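Local coordinates for protein glutathione transferase o1 (Bombyx mori, PDB 3RBT) that probably transfers glutathione to electrophilic substrates and may reduce dehydroascorbate at the expense of glutathione, at residues L27-V32 with I75-P81; Y37-V41 with S92-C96; V44-I50 with Y103-L108; D176-W180 with W210-Q215; E184-L188 with Y230-Y234. Residue numbers count along the deposited sequence, not the author numbering.

Contact 1 of 5, residues L27-V32 with I75-P81; sequences LRLYHV and IPVLEIP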
# COMPACT_ATOMS: atom_id res chain seq x y z
N LEU A 27 23.98 -1.42 4.66
CA LEU A 27 22.75 -0.66 4.82
C LEU A 27 22.49 -0.53 6.32
O LEU A 27 23.03 -1.30 7.11
CB LEU A 27 21.60 -1.38 4.11
CG LEU A 27 21.21 -0.98 2.68
CD1 LEU A 27 22.37 -0.56 1.77
CD2 LEU A 27 20.37 -2.09 2.04
N ARG A 28 21.68 0.45 6.70
CA ARG A 28 21.44 0.71 8.12
C ARG A 28 19.96 0.71 8.45
O ARG A 28 19.20 1.51 7.90
CB ARG A 28 22.06 2.05 8.52
CG ARG A 28 21.99 2.38 10.01
CD ARG A 28 22.67 3.72 10.29
NE ARG A 28 24.12 3.67 10.12
CZ ARG A 28 24.87 4.66 9.66
NH1 ARG A 28 24.33 5.82 9.28
NH2 ARG A 28 26.19 4.50 9.56
N LEU A 29 19.55 -0.17 9.36
CA LEU A 29 18.18 -0.19 9.83
C LEU A 29 18.05 0.46 11.21
O LEU A 29 18.70 0.03 12.18
CB LEU A 29 17.63 -1.62 9.86
CG LEU A 29 16.11 -1.75 10.09
CD1 LEU A 29 15.30 -1.23 8.90
CD2 LEU A 29 15.71 -3.19 10.42
N TYR A 30 17.23 1.50 11.28
CA TYR A 30 16.78 2.09 12.54
C TYR A 30 15.51 1.35 12.97
O TYR A 30 14.49 1.37 12.27
CB TYR A 30 16.50 3.58 12.39
CG TYR A 30 17.71 4.43 12.06
CD1 TYR A 30 18.09 4.64 10.74
CD2 TYR A 30 18.46 5.05 13.06
CE1 TYR A 30 19.20 5.42 10.42
CE2 TYR A 30 19.57 5.83 12.76
CZ TYR A 30 19.93 6.02 11.42
OH TYR A 30 21.01 6.79 11.07
N HIS A 31 15.59 0.71 14.13
CA HIS A 31 14.63 -0.31 14.54
C HIS A 31 14.40 -0.23 16.03
O HIS A 31 15.35 -0.09 16.80
CB HIS A 31 15.18 -1.69 14.13
CG HIS A 31 14.47 -2.85 14.75
ND1 HIS A 31 13.15 -3.17 14.47
CD2 HIS A 31 14.91 -3.81 15.60
CE1 HIS A 31 12.81 -4.26 15.14
NE2 HIS A 31 13.86 -4.67 15.83
N VAL A 32 13.14 -0.28 16.45
CA VAL A 32 12.83 -0.42 17.87
C VAL A 32 12.74 -1.91 18.21
O VAL A 32 11.98 -2.65 17.60
CB VAL A 32 11.51 0.26 18.27
CG1 VAL A 32 11.19 -0.02 19.73
CG2 VAL A 32 11.58 1.76 18.02
N ILE A 75 8.46 3.99 11.71
CA ILE A 75 9.41 2.91 11.98
C ILE A 75 9.03 1.65 11.20
O ILE A 75 7.85 1.42 10.94
CB ILE A 75 9.55 2.57 13.50
CG1 ILE A 75 8.21 2.11 14.10
CG2 ILE A 75 10.19 3.75 14.28
CD1 ILE A 75 8.34 1.56 15.50
N PRO A 76 10.04 0.86 10.79
CA PRO A 76 11.47 1.14 10.94
C PRO A 76 11.92 2.12 9.87
O PRO A 76 11.10 2.56 9.05
CB PRO A 76 12.11 -0.22 10.69
CG PRO A 76 11.21 -0.83 9.67
CD PRO A 76 9.82 -0.44 10.13
N VAL A 77 13.20 2.48 9.87
CA VAL A 77 13.78 3.28 8.80
C VAL A 77 14.97 2.53 8.22
O VAL A 77 15.85 2.07 8.96
CB VAL A 77 14.28 4.65 9.30
CG1 VAL A 77 14.92 5.43 8.14
CG2 VAL A 77 13.14 5.46 9.91
N LEU A 78 15.00 2.39 6.90
CA LEU A 78 16.17 1.85 6.25
C LEU A 78 16.92 3.00 5.60
O LEU A 78 16.37 3.71 4.73
CB LEU A 78 15.78 0.78 5.21
CG LEU A 78 16.93 0.09 4.45
CD1 LEU A 78 17.68 -0.92 5.31
CD2 LEU A 78 16.42 -0.58 3.17
N GLU A 79 18.16 3.19 6.04
CA GLU A 79 19.02 4.22 5.48
C GLU A 79 19.92 3.56 4.45
O GLU A 79 20.56 2.55 4.73
CB GLU A 79 19.85 4.92 6.56
CG GLU A 79 20.61 6.16 6.07
CD GLU A 79 21.32 6.92 7.19
OE1 GLU A 79 21.80 6.27 8.15
OE2 GLU A 79 21.41 8.16 7.12
N ILE A 80 19.97 4.16 3.25
CA ILE A 80 20.64 3.56 2.10
C ILE A 80 21.54 4.60 1.44
O ILE A 80 21.30 5.80 1.58
CB ILE A 80 19.61 3.00 1.07
CG1 ILE A 80 18.64 4.10 0.60
CG2 ILE A 80 18.80 1.83 1.68
CD1 ILE A 80 17.94 3.77 -0.71
N PRO A 81 22.61 4.15 0.75
CA PRO A 81 23.38 5.11 -0.05
C PRO A 81 22.61 5.43 -1.32
O PRO A 81 21.94 4.55 -1.87
CB PRO A 81 24.66 4.35 -0.40
CG PRO A 81 24.66 3.11 0.42
CD PRO A 81 23.25 2.83 0.80
O HOH W 1 24.34 8.32 7.34
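Two central strands of the thioredoxin-like domain, 27-31 and 77-80, run antiparallel with their axes 4.7 Å apart at closest approach. Arg28-Glu79 and Tyr30-Val77 are hydrogen-bonded pairs, and Leu29-Leu78 between them is a non-hydrogen-bonded pair. On the face of Leu29 and Leu78 mostly apolar groups meet: Leu29 CD1 fills the hollow between Pro76 CB (3.8 Å) and Leu78 CB (4.2 Å). At the end of the strand pair Leu27 bulges against three neighbours, its CB 4.1 Å from Leu78 CD1, its CG 3.8 Å from Ile80 CG2 and its CD1 3.6 Å from Pro81 CD; at the other end Val32 CG2 meets Ile75 CD1 at 4.1 Å. The opposite face is mixed: Tyr30 CB packs on Val77 CB (4.0 Å), and beside them Glu79 OE1 meets both Arg28 NH1 (2.8 Å, a salt bridge) and Tyr30 OH (3.1 Å, a hydrogen bond), while Arg28 has a second carboxylate in Glu53. The peptide bond before Pro76 is cis, as in the conserved cis-proline loop of thioredoxin-like folds. Strand 52-56 flanks 27-31 and strand 87-89 flanks 77-80, while helices 36-47 and 92-102 cover the leucine face.

Contact 2 of 5, residues Y37-V41 with S92-C96; sequences YGHRV and SVVIC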
# COMPACT_ATOMS: atom_id res chain seq x y z
N TYR A 37 7.28 -4.55 12.44
CA TYR A 37 7.56 -3.92 11.14
C TYR A 37 9.06 -3.92 10.83
O TYR A 37 9.47 -4.13 9.67
CB TYR A 37 6.98 -2.51 11.07
CG TYR A 37 5.46 -2.49 11.09
CD1 TYR A 37 4.72 -2.77 9.93
CD2 TYR A 37 4.76 -2.22 12.27
CE1 TYR A 37 3.31 -2.76 9.94
CE2 TYR A 37 3.35 -2.19 12.29
CZ TYR A 37 2.64 -2.47 11.13
OH TYR A 37 1.27 -2.45 11.17
N GLY A 38 9.87 -3.71 11.87
CA GLY A 38 11.32 -3.88 11.75
C GLY A 38 11.72 -5.34 11.58
O GLY A 38 12.63 -5.64 10.82
N HIS A 39 11.04 -6.24 12.29
CA HIS A 39 11.25 -7.69 12.18
C HIS A 39 11.10 -8.14 10.71
O HIS A 39 11.94 -8.86 10.18
CB HIS A 39 10.26 -8.43 13.08
CG HIS A 39 10.56 -9.89 13.28
ND1 HIS A 39 9.89 -10.66 14.21
CD2 HIS A 39 11.45 -10.72 12.68
CE1 HIS A 39 10.35 -11.90 14.16
NE2 HIS A 39 11.30 -11.96 13.24
N ARG A 40 10.02 -7.67 10.08
CA ARG A 40 9.79 -7.79 8.64
C ARG A 40 10.99 -7.44 7.78
O ARG A 40 11.39 -8.22 6.91
CB ARG A 40 8.68 -6.83 8.23
CG ARG A 40 7.36 -7.44 8.01
CD ARG A 40 6.44 -6.43 7.34
NE ARG A 40 5.13 -7.02 7.14
CZ ARG A 40 4.02 -6.36 6.84
NH1 ARG A 40 4.04 -5.05 6.69
NH2 ARG A 40 2.90 -7.04 6.69
N VAL A 41 11.53 -6.25 7.99
CA VAL A 41 12.66 -5.77 7.21
C VAL A 41 13.93 -6.57 7.54
O VAL A 41 14.72 -6.86 6.65
CB VAL A 41 12.89 -4.25 7.40
CG1 VAL A 41 14.08 -3.77 6.56
CG2 VAL A 41 11.62 -3.47 7.01
N SER A 92 7.44 -0.31 5.76
CA SER A 92 8.06 -1.64 5.66
C SER A 92 7.83 -2.33 4.32
O SER A 92 8.73 -2.98 3.80
CB SER A 92 7.59 -2.57 6.81
OG SER A 92 6.20 -2.85 6.69
N VAL A 93 6.63 -2.18 3.77
CA VAL A 93 6.31 -2.70 2.44
C VAL A 93 7.17 -2.06 1.35
O VAL A 93 7.76 -2.76 0.53
CB VAL A 93 4.81 -2.51 2.08
CG1 VAL A 93 4.53 -3.06 0.68
CG2 VAL A 93 3.93 -3.20 3.12
N VAL A 94 7.25 -0.73 1.35
CA VAL A 94 8.05 -0.01 0.37
C VAL A 94 9.54 -0.38 0.51
O VAL A 94 10.24 -0.60 -0.50
CB VAL A 94 7.85 1.51 0.50
CG1 VAL A 94 8.76 2.27 -0.45
CG2 VAL A 94 6.39 1.86 0.22
N ILE A 95 9.98 -0.49 1.76
CA ILE A 95 11.37 -0.85 2.09
C ILE A 95 11.72 -2.23 1.55
O ILE A 95 12.74 -2.40 0.89
CB ILE A 95 11.63 -0.78 3.62
CG1 ILE A 95 11.74 0.69 4.07
CG2 ILE A 95 12.90 -1.51 3.96
CD1 ILE A 95 11.60 0.92 5.60
N CYS A 96 10.87 -3.21 1.84
CA CYS A 96 11.13 -4.58 1.44
C CYS A 96 11.07 -4.74 -0.07
O CYS A 96 11.85 -5.51 -0.63
CB CYS A 96 10.15 -5.54 2.13
SG CYS A 96 10.42 -5.72 3.92
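Tyr37, in the first turn of helix 36-47, turns its ring edge to Ser92, with CD1 3.6 Å from Ser92 OG. Three residues on, Arg40 points toward helix 92-102 and reaches back along the interface, its extended side chain giving a hydrogen bond from NH1 to Ser92 OG (3.1 Å). Val41 supplies the apolar part: CG1 packs on Ile95 CG2 at 3.6 Å, and CG2 touches Cys96 SG at 4.0 Å and Ser92 CB at 4.1 Å. The two short segments are nearly parallel, 8° apart with axes 9.6 Å from each other, so Tyr37 lies beside Ser92 and Val41 beside Cys96. These two helices pack on one face of the sheet in the thioredoxin-like domain. Arg40 NE donates a hydrogen bond to Met178 O of helix 174-186, and Val93 packs on Arg120 of the second subunit. The chemistry implies a mainly apolar seam of Val41, Ile95 and Cys96, with the Arg40-Ser92 hydrogen bond at one end and the same arginine joining this domain to the helical one.

Contact 3 of 5, residues V44-I50 with Y103-L108; sequences VLEAKRI and YTRHTL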
# COMPACT_ATOMS: atom_id res chain seq x y z
N VAL A 44 13.77 -9.88 5.47
CA VAL A 44 14.05 -9.65 4.05
C VAL A 44 15.54 -9.40 3.79
O VAL A 44 16.14 -10.04 2.92
CB VAL A 44 13.16 -8.51 3.48
CG1 VAL A 44 13.57 -8.13 2.05
CG2 VAL A 44 11.70 -8.94 3.52
N LEU A 45 16.14 -8.50 4.57
CA LEU A 45 17.58 -8.25 4.48
C LEU A 45 18.40 -9.53 4.58
O LEU A 45 19.36 -9.74 3.82
CB LEU A 45 18.02 -7.29 5.59
CG LEU A 45 17.68 -5.81 5.45
CD1 LEU A 45 17.67 -5.17 6.82
CD2 LEU A 45 18.67 -5.10 4.51
N GLU A 46 18.02 -10.37 5.53
CA GLU A 46 18.71 -11.63 5.77
C GLU A 46 18.46 -12.59 4.60
O GLU A 46 19.41 -13.16 4.06
CB GLU A 46 18.25 -12.22 7.11
CG GLU A 46 19.24 -13.17 7.79
CD GLU A 46 20.42 -12.47 8.44
OE1 GLU A 46 20.22 -11.59 9.30
OE2 GLU A 46 21.56 -12.80 8.09
N ALA A 47 17.20 -12.71 4.18
CA ALA A 47 16.85 -13.54 3.02
C ALA A 47 17.62 -13.15 1.76
O ALA A 47 18.04 -14.01 0.99
CB ALA A 47 15.35 -13.48 2.75
N LYS A 48 17.82 -11.85 1.57
CA LYS A 48 18.53 -11.35 0.39
C LYS A 48 20.04 -11.27 0.62
O LYS A 48 20.79 -10.93 -0.29
CB LYS A 48 17.94 -10.02 -0.08
CG LYS A 48 16.43 -10.12 -0.41
CD LYS A 48 15.98 -9.03 -1.33
CE LYS A 48 16.80 -9.01 -2.64
NZ LYS A 48 16.22 -9.89 -3.69
N ARG A 49 20.46 -11.61 1.84
CA ARG A 49 21.88 -11.67 2.18
C ARG A 49 22.58 -10.34 1.89
O ARG A 49 23.62 -10.28 1.23
CB ARG A 49 22.54 -12.87 1.48
CG ARG A 49 21.89 -14.20 1.87
CD ARG A 49 22.56 -15.38 1.23
NE ARG A 49 22.35 -16.59 2.03
CZ ARG A 49 23.12 -17.68 1.94
NH1 ARG A 49 24.15 -17.71 1.11
NH2 ARG A 49 22.85 -18.73 2.71
N ILE A 50 21.96 -9.27 2.38
CA ILE A 50 22.48 -7.91 2.27
C ILE A 50 23.09 -7.54 3.62
O ILE A 50 22.50 -7.80 4.68
CB ILE A 50 21.36 -6.90 1.90
CG1 ILE A 50 20.64 -7.33 0.61
CG2 ILE A 50 21.92 -5.48 1.77
CD1 ILE A 50 19.24 -6.71 0.46
N TYR A 103 18.30 -5.37 -5.35
CA TYR A 103 19.21 -6.51 -5.29
C TYR A 103 18.57 -7.69 -5.99
O TYR A 103 17.58 -8.24 -5.52
CB TYR A 103 19.56 -6.81 -3.82
CG TYR A 103 20.12 -5.61 -3.08
CD1 TYR A 103 19.28 -4.77 -2.34
CD2 TYR A 103 21.48 -5.29 -3.15
CE1 TYR A 103 19.79 -3.66 -1.67
CE2 TYR A 103 22.00 -4.18 -2.48
CZ TYR A 103 21.15 -3.37 -1.74
OH TYR A 103 21.65 -2.28 -1.08
N THR A 104 19.13 -8.05 -7.14
CA THR A 104 18.54 -9.03 -8.05
C THR A 104 18.73 -10.50 -7.62
O THR A 104 17.94 -11.35 -8.00
CB THR A 104 19.08 -8.83 -9.49
OG1 THR A 104 20.50 -8.73 -9.44
CG2 THR A 104 18.51 -7.54 -10.10
N ARG A 105 19.78 -10.78 -6.86
CA ARG A 105 19.98 -12.12 -6.28
C ARG A 105 18.92 -12.41 -5.21
O ARG A 105 18.45 -11.50 -4.53
CB ARG A 105 21.37 -12.24 -5.66
CG ARG A 105 22.46 -12.71 -6.64
CD ARG A 105 23.77 -13.01 -5.91
NE ARG A 105 24.80 -11.99 -6.18
CZ ARG A 105 25.76 -11.64 -5.33
NH1 ARG A 105 26.65 -10.71 -5.69
NH2 ARG A 105 25.85 -12.20 -4.13
N HIS A 106 18.55 -13.69 -5.08
CA HIS A 106 17.62 -14.17 -4.05
C HIS A 106 16.28 -13.42 -4.06
O HIS A 106 15.83 -12.91 -3.02
CB HIS A 106 18.27 -14.09 -2.66
CG HIS A 106 19.71 -14.49 -2.65
ND1 HIS A 106 20.13 -15.77 -2.93
CD2 HIS A 106 20.83 -13.76 -2.41
CE1 HIS A 106 21.45 -15.82 -2.86
NE2 HIS A 106 21.90 -14.62 -2.54
N THR A 107 15.65 -13.37 -5.23
CA THR A 107 14.38 -12.65 -5.41
C THR A 107 13.26 -13.31 -4.59
O THR A 107 13.21 -14.53 -4.44
CB THR A 107 14.02 -12.53 -6.92
OG1 THR A 107 12.71 -11.97 -7.07
CG2 THR A 107 14.04 -13.87 -7.59
N LEU A 108 12.38 -12.47 -4.05
CA LEU A 108 11.38 -12.93 -3.09
C LEU A 108 9.98 -12.89 -3.66
O LEU A 108 9.18 -13.79 -3.39
CB LEU A 108 11.46 -12.15 -1.76
CG LEU A 108 12.71 -12.44 -0.91
CD1 LEU A 108 12.87 -11.41 0.19
CD2 LEU A 108 12.71 -13.87 -0.34
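Leu108 is the apolar centre, its CD1 lying 3.8 Å from Val44 CG1 and 3.8 Å from Lys48 CG, its CD2 4.1 Å from Ala47 CB. Helix 174-186 extends this patch with Met174 and Tyr177. A second apolar contact lies at the other end of the loop, where Ile50 covers one face of the Tyr103 ring: Ile50 CG1 stands 4.2 Å from the ring centroid and 13° off its normal in a CH-pi contact, with Ile50 CD1 3.4 Å from Tyr103 CD1. Between the two, the chain leaves helix 36-47 through a Schellman motif. Arg49 has positive phi, Ile50 N bonds Leu45 O (3.0 Å) and Arg49 N bonds Glu46 O (2.9 Å). The partner segment is part of the linker from helix 92-102, the last helix of the thioredoxin-like domain, to helix 113-138 of the all-helical domain. From the Leu108 core the Lys48 side chain runs into this linker, its NZ donating to Tyr103 O (2.8 Å) and Arg105 O (2.9 Å), and weakly to His106 O (3.1 Å), besides its salt bridge with Asp100. At the exposed edge His106 leans over the helix terminus, its CB 3.7 Å from Ala47 O and its NE2 3.9 Å from Arg49 CD.

Contact 4 of 5, residues D176-W180 with W210-Q215; sequences DYMVW and WGDQMQ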
# COMPACT_ATOMS: atom_id res chain seq x y z
N ASP A 176 5.43 -14.97 2.71
CA ASP A 176 5.84 -15.68 3.93
C ASP A 176 6.55 -14.80 4.96
O ASP A 176 6.16 -14.78 6.13
CB ASP A 176 6.71 -16.88 3.56
CG ASP A 176 6.00 -17.84 2.66
OD1 ASP A 176 5.20 -18.67 3.16
OD2 ASP A 176 6.23 -17.77 1.43
N TYR A 177 7.58 -14.07 4.54
CA TYR A 177 8.34 -13.23 5.47
C TYR A 177 7.58 -11.96 5.90
O TYR A 177 7.76 -11.52 7.04
CB TYR A 177 9.71 -12.86 4.89
CG TYR A 177 10.67 -14.03 4.74
CD1 TYR A 177 11.20 -14.37 3.49
CD2 TYR A 177 11.05 -14.79 5.84
CE1 TYR A 177 12.09 -15.43 3.36
CE2 TYR A 177 11.94 -15.85 5.71
CZ TYR A 177 12.44 -16.17 4.47
OH TYR A 177 13.32 -17.23 4.35
N MET A 178 6.77 -11.40 5.01
CA MET A 178 5.96 -10.21 5.34
C MET A 178 4.99 -10.49 6.48
O MET A 178 4.72 -9.64 7.32
CB MET A 178 5.18 -9.71 4.12
CG MET A 178 6.02 -9.01 3.02
SD MET A 178 7.18 -7.77 3.63
CE MET A 178 6.16 -6.33 3.71
N VAL A 179 4.47 -11.71 6.50
CA VAL A 179 3.42 -12.14 7.40
C VAL A 179 3.97 -12.71 8.72
O VAL A 179 3.33 -12.61 9.78
CB VAL A 179 2.54 -13.17 6.63
CG1 VAL A 179 2.14 -14.33 7.45
CG2 VAL A 179 1.34 -12.48 5.95
N TRP A 180 5.18 -13.27 8.65
CA TRP A 180 5.75 -14.02 9.77
C TRP A 180 5.84 -13.29 11.12
O TRP A 180 5.47 -13.88 12.14
CB TRP A 180 7.11 -14.64 9.42
CG TRP A 180 7.58 -15.54 10.53
CD1 TRP A 180 8.63 -15.33 11.36
CD2 TRP A 180 6.95 -16.76 10.96
NE1 TRP A 180 8.72 -16.36 12.28
CE2 TRP A 180 7.69 -17.24 12.05
CE3 TRP A 180 5.83 -17.48 10.53
CZ2 TRP A 180 7.37 -18.44 12.71
CZ3 TRP A 180 5.49 -18.65 11.19
CH2 TRP A 180 6.26 -19.12 12.27
N TRP A 210 2.61 -24.89 8.24
CA TRP A 210 3.48 -23.85 7.68
C TRP A 210 4.25 -23.12 8.78
O TRP A 210 5.47 -22.94 8.69
CB TRP A 210 2.64 -22.90 6.81
CG TRP A 210 3.32 -21.61 6.42
CD1 TRP A 210 4.16 -21.41 5.36
CD2 TRP A 210 3.20 -20.34 7.07
NE1 TRP A 210 4.58 -20.11 5.32
CE2 TRP A 210 4.01 -19.42 6.35
CE3 TRP A 210 2.50 -19.89 8.19
CZ2 TRP A 210 4.13 -18.08 6.72
CZ3 TRP A 210 2.61 -18.56 8.56
CH2 TRP A 210 3.42 -17.67 7.83
N GLY A 211 3.54 -22.71 9.84
CA GLY A 211 4.15 -22.16 11.05
C GLY A 211 5.32 -22.98 11.57
O GLY A 211 6.38 -22.44 11.90
N ASP A 212 5.13 -24.30 11.65
CA ASP A 212 6.18 -25.21 12.12
C ASP A 212 7.38 -25.19 11.19
O ASP A 212 8.52 -25.13 11.64
CB ASP A 212 5.63 -26.64 12.24
CG ASP A 212 4.65 -26.80 13.37
OD1 ASP A 212 4.70 -25.98 14.32
OD2 ASP A 212 3.83 -27.73 13.32
N GLN A 213 7.12 -25.24 9.89
CA GLN A 213 8.17 -25.20 8.89
C GLN A 213 8.92 -23.86 8.88
O GLN A 213 10.14 -23.83 8.77
CB GLN A 213 7.61 -25.52 7.49
CG GLN A 213 7.26 -27.00 7.30
CD GLN A 213 8.49 -27.88 7.31
OE1 GLN A 213 9.46 -27.63 6.59
NE2 GLN A 213 8.46 -28.94 8.11
N MET A 214 8.18 -22.75 9.02
CA MET A 214 8.80 -21.43 9.10
C MET A 214 9.73 -21.34 10.30
O MET A 214 10.79 -20.74 10.21
CB MET A 214 7.74 -20.33 9.18
CG MET A 214 7.01 -20.02 7.88
SD MET A 214 8.03 -19.32 6.56
CE MET A 214 8.40 -17.69 7.22
N GLN A 215 9.34 -21.95 11.42
CA GLN A 215 10.19 -21.93 12.62
C GLN A 215 11.57 -22.57 12.43
O GLN A 215 12.53 -22.22 13.13
CB GLN A 215 9.47 -22.56 13.81
CG GLN A 215 8.37 -21.67 14.39
CD GLN A 215 7.60 -22.36 15.50
OE1 GLN A 215 6.45 -22.77 15.31
NE2 GLN A 215 8.24 -22.52 16.66
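This is a buried, nearly perpendicular helix-helix contact inside the all-helical domain, where helices 174-186 and 205-216 meet through long side chains. Their short segments cross at -97° with axes 12.0 Å apart, a gap wide enough for aromatic rings. Trp180 is the knob: it sits among Trp210, Gly211, Met214 and Gln215. Met214 CB lies over the face of its six-membered ring, 3.6 Å from the centroid in a CH-pi contact, and Met214 SD adds an oblique Met-aromatic approach at 5.4 Å from that centroid. Trp180 CH2 comes within 3.3 Å of Gly211 O. Such knob-into-hole packing is joined by an offset edge-to-face pair in which the edge of Trp180 faces Trp210, six-membered centroids 5.4 Å apart and planes at 79°. Val179 CG1 packs on Trp210 CH2 at 3.6 Å. Trp210 NE1 donates to Asp176 OD1 (2.7 Å), and that carboxylate also accepts from the backbone of Phe167, Gly168 and Gly173. Trp180 NE1 bonds Glu184 on its own helix.

Contact 5 of 5, residues E184-L188 with Y230-Y234; sequences ERLYL and YFDYY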
# COMPACT_ATOMS: atom_id res chain seq x y z
N GLU A 184 4.64 -15.29 14.47
CA GLU A 184 5.57 -15.73 15.51
C GLU A 184 5.15 -15.21 16.89
O GLU A 184 5.27 -15.92 17.90
CB GLU A 184 6.98 -15.25 15.19
CG GLU A 184 8.06 -15.97 15.95
CD GLU A 184 9.42 -15.42 15.59
OE1 GLU A 184 9.85 -14.43 16.24
OE2 GLU A 184 10.05 -15.97 14.66
N ARG A 185 4.66 -13.97 16.93
CA ARG A 185 4.16 -13.34 18.15
C ARG A 185 2.91 -14.03 18.70
O ARG A 185 2.75 -14.11 19.91
CB ARG A 185 3.91 -11.85 17.94
CG ARG A 185 5.19 -11.04 17.96
CD ARG A 185 5.05 -9.67 17.31
NE ARG A 185 6.30 -8.92 17.46
CZ ARG A 185 7.40 -9.14 16.73
NH1 ARG A 185 7.41 -10.08 15.79
NH2 ARG A 185 8.50 -8.42 16.95
N LEU A 186 2.06 -14.54 17.82
CA LEU A 186 0.82 -15.21 18.24
C LEU A 186 1.04 -16.38 19.18
O LEU A 186 0.22 -16.63 20.06
CB LEU A 186 -0.02 -15.65 17.04
CG LEU A 186 -0.57 -14.52 16.16
CD1 LEU A 186 -1.38 -15.08 15.00
CD2 LEU A 186 -1.41 -13.53 16.98
N TYR A 187 2.15 -17.10 18.99
CA TYR A 187 2.50 -18.24 19.85
C TYR A 187 2.56 -17.87 21.34
O TYR A 187 2.41 -18.74 22.20
CB TYR A 187 3.82 -18.89 19.41
CG TYR A 187 3.79 -19.57 18.04
CD1 TYR A 187 3.18 -20.82 17.86
CD2 TYR A 187 4.40 -18.98 16.94
CE1 TYR A 187 3.16 -21.44 16.61
CE2 TYR A 187 4.39 -19.59 15.69
CZ TYR A 187 3.77 -20.81 15.53
OH TYR A 187 3.77 -21.40 14.29
N LEU A 188 2.77 -16.59 21.66
CA LEU A 188 2.77 -16.14 23.05
C LEU A 188 1.43 -16.47 23.74
O LEU A 188 1.38 -16.66 24.95
CB LEU A 188 3.09 -14.64 23.18
CG LEU A 188 2.08 -13.55 22.76
CD1 LEU A 188 1.03 -13.30 23.84
CD2 LEU A 188 2.77 -12.25 22.42
N TYR A 230 8.25 -13.28 24.11
CA TYR A 230 7.24 -12.34 23.63
C TYR A 230 6.24 -11.99 24.73
O TYR A 230 5.86 -10.82 24.88
CB TYR A 230 6.50 -12.88 22.41
CG TYR A 230 7.25 -12.73 21.10
CD1 TYR A 230 7.89 -11.53 20.78
CD2 TYR A 230 7.28 -13.77 20.18
CE1 TYR A 230 8.58 -11.39 19.57
CE2 TYR A 230 7.95 -13.63 18.96
CZ TYR A 230 8.59 -12.45 18.67
OH TYR A 230 9.26 -12.33 17.47
N PHE A 231 5.84 -13.01 25.51
CA PHE A 231 4.84 -12.86 26.57
C PHE A 231 5.32 -11.93 27.68
O PHE A 231 4.61 -11.01 28.08
CB PHE A 231 4.44 -14.24 27.12
CG PHE A 231 3.49 -14.19 28.30
CD1 PHE A 231 2.16 -13.78 28.13
CD2 PHE A 231 3.91 -14.58 29.57
CE1 PHE A 231 1.27 -13.75 29.21
CE2 PHE A 231 3.02 -14.56 30.66
CZ PHE A 231 1.70 -14.14 30.47
N ASP A 232 6.54 -12.16 28.16
CA ASP A 232 7.14 -11.29 29.15
C ASP A 232 7.36 -9.87 28.63
O ASP A 232 7.17 -8.90 29.36
CB ASP A 232 8.44 -11.91 29.70
CG ASP A 232 8.16 -13.06 30.65
OD1 ASP A 232 7.13 -13.00 31.35
OD2 ASP A 232 8.96 -14.02 30.70
N TYR A 233 7.73 -9.75 27.35
CA TYR A 233 7.85 -8.43 26.72
C TYR A 233 6.53 -7.68 26.62
O TYR A 233 6.43 -6.53 27.04
CB TYR A 233 8.49 -8.49 25.33
CG TYR A 233 8.43 -7.12 24.68
CD1 TYR A 233 7.42 -6.79 23.77
CD2 TYR A 233 9.35 -6.13 25.02
CE1 TYR A 233 7.35 -5.52 23.20
CE2 TYR A 233 9.29 -4.86 24.46
CZ TYR A 233 8.29 -4.56 23.55
OH TYR A 233 8.23 -3.31 23.00
N TYR A 234 5.52 -8.32 26.02
CA TYR A 234 4.26 -7.64 25.77
C TYR A 234 3.45 -7.33 27.03
O TYR A 234 2.76 -6.31 27.08
CB TYR A 234 3.43 -8.35 24.68
CG TYR A 234 3.96 -8.02 23.29
CD1 TYR A 234 4.60 -8.98 22.51
CD2 TYR A 234 3.83 -6.73 22.76
CE1 TYR A 234 5.10 -8.67 21.24
CE2 TYR A 234 4.33 -6.40 21.50
CZ TYR A 234 4.96 -7.37 20.75
OH TYR A 234 5.44 -7.03 19.51
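Tyr230 opens this segment of helix 227-237, and its CA-to-CB bond points toward segment 184-188. Its OH donates a short hydrogen bond to Glu184 OE1 (2.5 Å), and Arg185 CG lies over the ring face, 3.7 Å from the centroid and 9° off the normal, a CH-pi contact. At its base, Tyr230 CB touches Leu188 CD2 at 3.8 Å. Phe231 follows where the two backbones come nearest, its CA 5.2 Å from that of Leu188; the side chains meet CB to CB at 4.2 Å. One helical turn beyond Tyr230, Tyr234 takes a hydrogen bond donated by Arg185 NE to its OH (2.9 Å), and its ring meets Leu188, CD1 to CD2 3.7 Å. Leu188 therefore touches both tyrosines, while Glu184 and Arg185 meet their hydroxyls. The polar ends have further partners: Glu184 OE2 accepts from Trp180 NE1, and the Arg185 guanidinium reaches Met34 O, Pro181 O and His39 ND1, the first and last in the thioredoxin-like domain. Here, then, the C-terminal helix 227-237 packs against the C-terminal end of helix 174-186 in the all-helical domain, close to the interdomain boundary of the two-domain glutathione transferase fold.

Overall arrangement
Contacts 1, 2 and 3 belong to the thioredoxin-like domain and interleave along the chain, their first segments preceding all their second ones. The strand pair of contact 1 lies beneath the helix pair of contact 2, centres about 9 Å apart, and contact 3 continues helix 36-47 to its end, about 13 Å from contact 2. Contacts 4 and 5 follow in the helical domain, share helix 174-186, also alternate in sequence, and have centres about 15 Å apart. The domains meet along helix 36-47, where Arg40 reaches Met178, Ala47 touches Tyr177 and His39 probably bonds Arg185, and also through Val93 and Cys96. Helix 174-186 thus ties the two together, giving the compact body of a glutathione transferase.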